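PDB 7AMK: proto-oncogene tyrosine-protein kinase receptor Ret from Danio rerio, which acts as a receptor tyrosine kinase whose cadherin-like extracellular domains probably take part in recognising GDNF bound to its co-receptor GFR alpha 1. Local coordinates for residues S322-Q330 against Q459-A467. The protein carries 4 engineered substitutions. Residues are numbered along the deposited sequence; the frame is centred on the assembly and turned at random.
Sequences SQNLSVTEQ and QEQQNKLQA. With NAG (2-acetamido-2-deoxy-beta-D-glucopyranose), chain D.
Ser326 meets the side chains of Gln462 and Asn463, which reach from the turn 461-464 toward the loop 322-330. The extended chain of Gln462, with CG anti to the backbone N (chi1 172°), lays the flat face of its amide over CA and CB of Ser326, NE2 being 3.4 Å from Ser326 CB. A serine suits this place because its small side chain lets the amide come close to the backbone. The Asn463 amide turns its O/N end to the Ser326 hydroxyl, OG lying close to the amide plane, 3.3 Å from Asn463 CG. Beside this polar patch lies an apolar one: Leu465 CD1 packs 3.7 Å from Thr328 CG2 and 4.1 Å from Val327 CG2, and the same valine methyl also rests against the Glu460 carboxylate.

Each loop is shaped from within. Ser326 OG accepts a nearly straight hydrogen bond (167°) from the backbone N-H of Thr328 (N to OG 3.2 Å), forming an ST turn at the start of the type I turn 326-329; Thr328 OG1 donates to the same oxygen. In the other segment, Glu460 bends at chi2 (-85°) so that its OE1 accepts from the backbone N-H of Asn463 (N to OE1 2.7 Å), holding the turn that presents both amides. Asn324 carries an N-linked glycan on ND2, while its OD1 accepts from Glu252 N.

The arrangement is an interdomain contact, in which the hairpin turn joining strands 451-460 and 466-475 of cadherin-like domain 4 packs against an interstrand loop of domain 3.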
loop_
_atom_site.group_PDB
_atom_site.type_symbol
_atom_site.label_atom_id
_atom_site.label_comp_id
_atom_site.label_asym_id
_atom_site.label_seq_id
_atom_site.Cartn_x
_atom_site.Cartn_y
_atom_site.Cartn_z
ATOM N N SER A 322 1.545 7.332 13.138
ATOM C CA SER A 322 0.549 6.981 14.150
ATOM C C SER A 322 -0.794 7.648 13.901
ATOM O O SER A 322 -1.838 7.027 14.135
ATOM C CB SER A 322 1.046 7.378 15.542
ATOM O OG SER A 322 2.272 6.730 15.849
ATOM N N GLN A 323 -0.778 8.901 13.440
ATOM C CA GLN A 323 -1.982 9.674 13.186
ATOM C C GLN A 323 -1.700 10.691 12.091
ATOM O O GLN A 323 -0.545 11.034 11.821
ATOM C CB GLN A 323 -2.463 10.380 14.455
ATOM C CG GLN A 323 -1.347 11.085 15.195
ATOM C CD GLN A 323 -1.720 11.406 16.622
ATOM O OE1 GLN A 323 -2.900 11.460 16.964
ATOM N NE2 GLN A 323 -0.716 11.612 17.468
ATOM N N ASN A 324 -2.778 11.178 11.469
ATOM C CA ASN A 324 -2.663 12.203 10.435
ATOM C C ASN A 324 -1.946 13.433 10.976
ATOM O O ASN A 324 -2.446 14.095 11.889
ATOM C CB ASN A 324 -4.048 12.589 9.918
ATOM C CG ASN A 324 -4.868 11.380 9.504
ATOM O OD1 ASN A 324 -4.325 10.300 9.240
ATOM N ND2 ASN A 324 -6.182 11.552 9.454
ATOM N N LEU A 325 -0.778 13.743 10.405
ATOM C CA LEU A 325 0.012 14.881 10.861
ATOM C C LEU A 325 -0.560 16.180 10.318
ATOM O O LEU A 325 -0.845 16.298 9.120
ATOM C CB LEU A 325 1.468 14.745 10.433
ATOM C CG LEU A 325 2.397 14.274 11.549
ATOM C CD1 LEU A 325 3.630 15.166 11.634
ATOM C CD2 LEU A 325 1.654 14.218 12.884
ATOM N N SER A 326 -0.724 17.159 11.208
ATOM C CA SER A 326 -1.246 18.450 10.802
ATOM C C SER A 326 -0.434 18.994 9.634
ATOM O O SER A 326 0.786 18.820 9.568
ATOM C CB SER A 326 -1.211 19.424 11.978
ATOM O OG SER A 326 -1.480 20.739 11.540
ATOM N N VAL A 327 -1.119 19.633 8.692
ATOM C CA VAL A 327 -0.417 20.192 7.550
ATOM C C VAL A 327 0.483 21.357 7.920
ATOM O O VAL A 327 1.309 21.759 7.095
ATOM C CB VAL A 327 -1.429 20.615 6.474
ATOM C CG1 VAL A 327 -2.229 19.416 6.038
ATOM C CG2 VAL A 327 -2.336 21.723 7.003
ATOM N N THR A 328 0.368 21.898 9.139
ATOM C CA THR A 328 1.226 23.001 9.547
ATOM C C THR A 328 2.553 22.541 10.141
ATOM O O THR A 328 3.471 23.358 10.255
ATOM C CB THR A 328 0.499 23.929 10.547
ATOM O OG1 THR A 328 0.228 23.240 11.769
ATOM C CG2 THR A 328 -0.813 24.432 9.963
ATOM N N GLU A 329 2.693 21.259 10.482
ATOM C CA GLU A 329 3.912 20.775 11.117
ATOM C C GLU A 329 5.081 20.717 10.138
ATOM O O GLU A 329 4.936 20.331 8.971
ATOM C CB GLU A 329 3.682 19.393 11.733
ATOM C CG GLU A 329 3.191 19.424 13.185
ATOM N N GLN A 330 6.256 21.080 10.636
ATOM C CA GLN A 330 7.457 21.156 9.814
ATOM C C GLN A 330 8.638 20.824 10.713
ATOM O O GLN A 330 8.970 21.609 11.605
ATOM C CB GLN A 330 7.604 22.545 9.201
ATOM C CG GLN A 330 8.982 22.823 8.635
ATOM C CD GLN A 330 9.165 24.270 8.228
ATOM O OE1 GLN A 330 8.218 25.061 8.249
ATOM N NE2 GLN A 330 10.388 24.628 7.854
ATOM N N GLN A 459 -11.834 24.536 3.363
ATOM C CA GLN A 459 -11.540 24.530 4.793
ATOM C C GLN A 459 -10.833 23.224 5.134
ATOM O O GLN A 459 -11.410 22.144 4.974
ATOM C CB GLN A 459 -12.828 24.698 5.633
ATOM C CG GLN A 459 -12.608 24.534 7.152
ATOM C CD GLN A 459 -13.844 24.841 8.023
ATOM O OE1 GLN A 459 -14.852 25.388 7.556
ATOM N NE2 GLN A 459 -13.753 24.490 9.296
ATOM N N GLU A 460 -9.587 23.328 5.595
ATOM C CA GLU A 460 -8.889 22.187 6.174
ATOM C C GLU A 460 -9.455 21.926 7.567
ATOM O O GLU A 460 -9.693 22.864 8.331
ATOM C CB GLU A 460 -7.382 22.470 6.225
ATOM C CG GLU A 460 -6.495 21.250 6.469
ATOM C CD GLU A 460 -6.326 20.919 7.946
ATOM O OE1 GLU A 460 -6.176 21.857 8.761
ATOM O OE2 GLU A 460 -6.329 19.716 8.291
ATOM N N GLN A 461 -9.687 20.652 7.900
ATOM C CA GLN A 461 -10.500 20.350 9.080
ATOM C C GLN A 461 -9.691 20.402 10.375
ATOM O O GLN A 461 -10.113 21.031 11.350
ATOM C CB GLN A 461 -11.178 18.982 8.931
ATOM C CG GLN A 461 -12.368 18.965 7.961
ATOM C CD GLN A 461 -13.246 20.210 8.063
ATOM O OE1 GLN A 461 -13.044 21.179 7.335
ATOM N NE2 GLN A 461 -14.237 20.177 8.955
ATOM N N GLN A 462 -8.526 19.760 10.407
ATOM C CA GLN A 462 -7.766 19.686 11.652
ATOM C C GLN A 462 -7.428 21.070 12.211
ATOM O O GLN A 462 -7.544 21.299 13.420
ATOM C CB GLN A 462 -6.499 18.871 11.442
ATOM C CG GLN A 462 -5.572 18.918 12.632
ATOM C CD GLN A 462 -4.579 17.784 12.640
ATOM O OE1 GLN A 462 -4.600 16.910 11.767
ATOM N NE2 GLN A 462 -3.694 17.788 13.635
ATOM N N ASN A 463 -6.998 22.006 11.359
ATOM C CA ASN A 463 -6.586 23.324 11.830
ATOM C C ASN A 463 -7.566 24.438 11.489
ATOM O O ASN A 463 -7.364 25.575 11.930
ATOM C CB ASN A 463 -5.206 23.693 11.265
ATOM C CG ASN A 463 -4.154 22.673 11.604
ATOM O OD1 ASN A 463 -4.018 21.661 10.917
ATOM N ND2 ASN A 463 -3.400 22.927 12.669
ATOM N N LYS A 464 -8.604 24.157 10.712
ATOM C CA LYS A 464 -9.600 25.157 10.358
ATOM C C LYS A 464 -9.015 26.257 9.465
ATOM O O LYS A 464 -9.519 27.384 9.445
ATOM C CB LYS A 464 -10.243 25.756 11.620
ATOM N N LEU A 465 -7.949 25.944 8.728
ATOM C CA LEU A 465 -7.403 26.877 7.752
ATOM C C LEU A 465 -8.322 26.976 6.539
ATOM O O LEU A 465 -8.808 25.963 6.026
ATOM C CB LEU A 465 -6.014 26.430 7.306
ATOM C CG LEU A 465 -4.967 26.321 8.405
ATOM C CD1 LEU A 465 -3.784 25.462 7.943
ATOM C CD2 LEU A 465 -4.523 27.723 8.779
ATOM N N GLN A 466 -8.554 28.204 6.073
ATOM C CA GLN A 466 -9.472 28.467 4.971
ATOM C C GLN A 466 -8.730 29.115 3.810
ATOM O O GLN A 466 -7.785 29.888 4.005
ATOM C CB GLN A 466 -10.639 29.389 5.400
ATOM C CG GLN A 466 -11.832 28.698 6.097
ATOM C CD GLN A 466 -13.067 29.617 6.248
ATOM O OE1 GLN A 466 -12.971 30.845 6.138
ATOM N NE2 GLN A 466 -14.228 29.014 6.494
ATOM N N ALA A 467 -9.177 28.795 2.595
ATOM C CA ALA A 467 -8.737 29.460 1.375
ATOM C C ALA A 467 -9.958 29.823 0.546
ATOM O O ALA A 467 -10.963 29.112 0.560
ATOM C CB ALA A 467 -7.797 28.575 0.542
HETATM C C1 NAG D . -7.101 10.511 9.071
HETATM C C2 NAG D . -8.434 10.705 9.796
HETATM C C3 NAG D . -9.465 9.689 9.307
HETATM C C4 NAG D . -9.594 9.737 7.789
HETATM C C5 NAG D . -8.220 9.580 7.138
HETATM C C6 NAG D . -8.250 9.762 5.637
HETATM C C7 NAG D . -8.271 9.485 11.937
HETATM C C8 NAG D . -8.079 9.619 13.418
HETATM N N2 NAG D . -8.267 10.628 11.241
HETATM O O3 NAG D . -10.717 9.975 9.919
HETATM O O4 NAG D . -10.440 8.684 7.332
HETATM O O5 NAG D . -7.313 10.567 7.649
HETATM O O6 NAG D . -8.231 11.139 5.282
HETATM O O7 NAG D . -8.421 8.393 11.398
#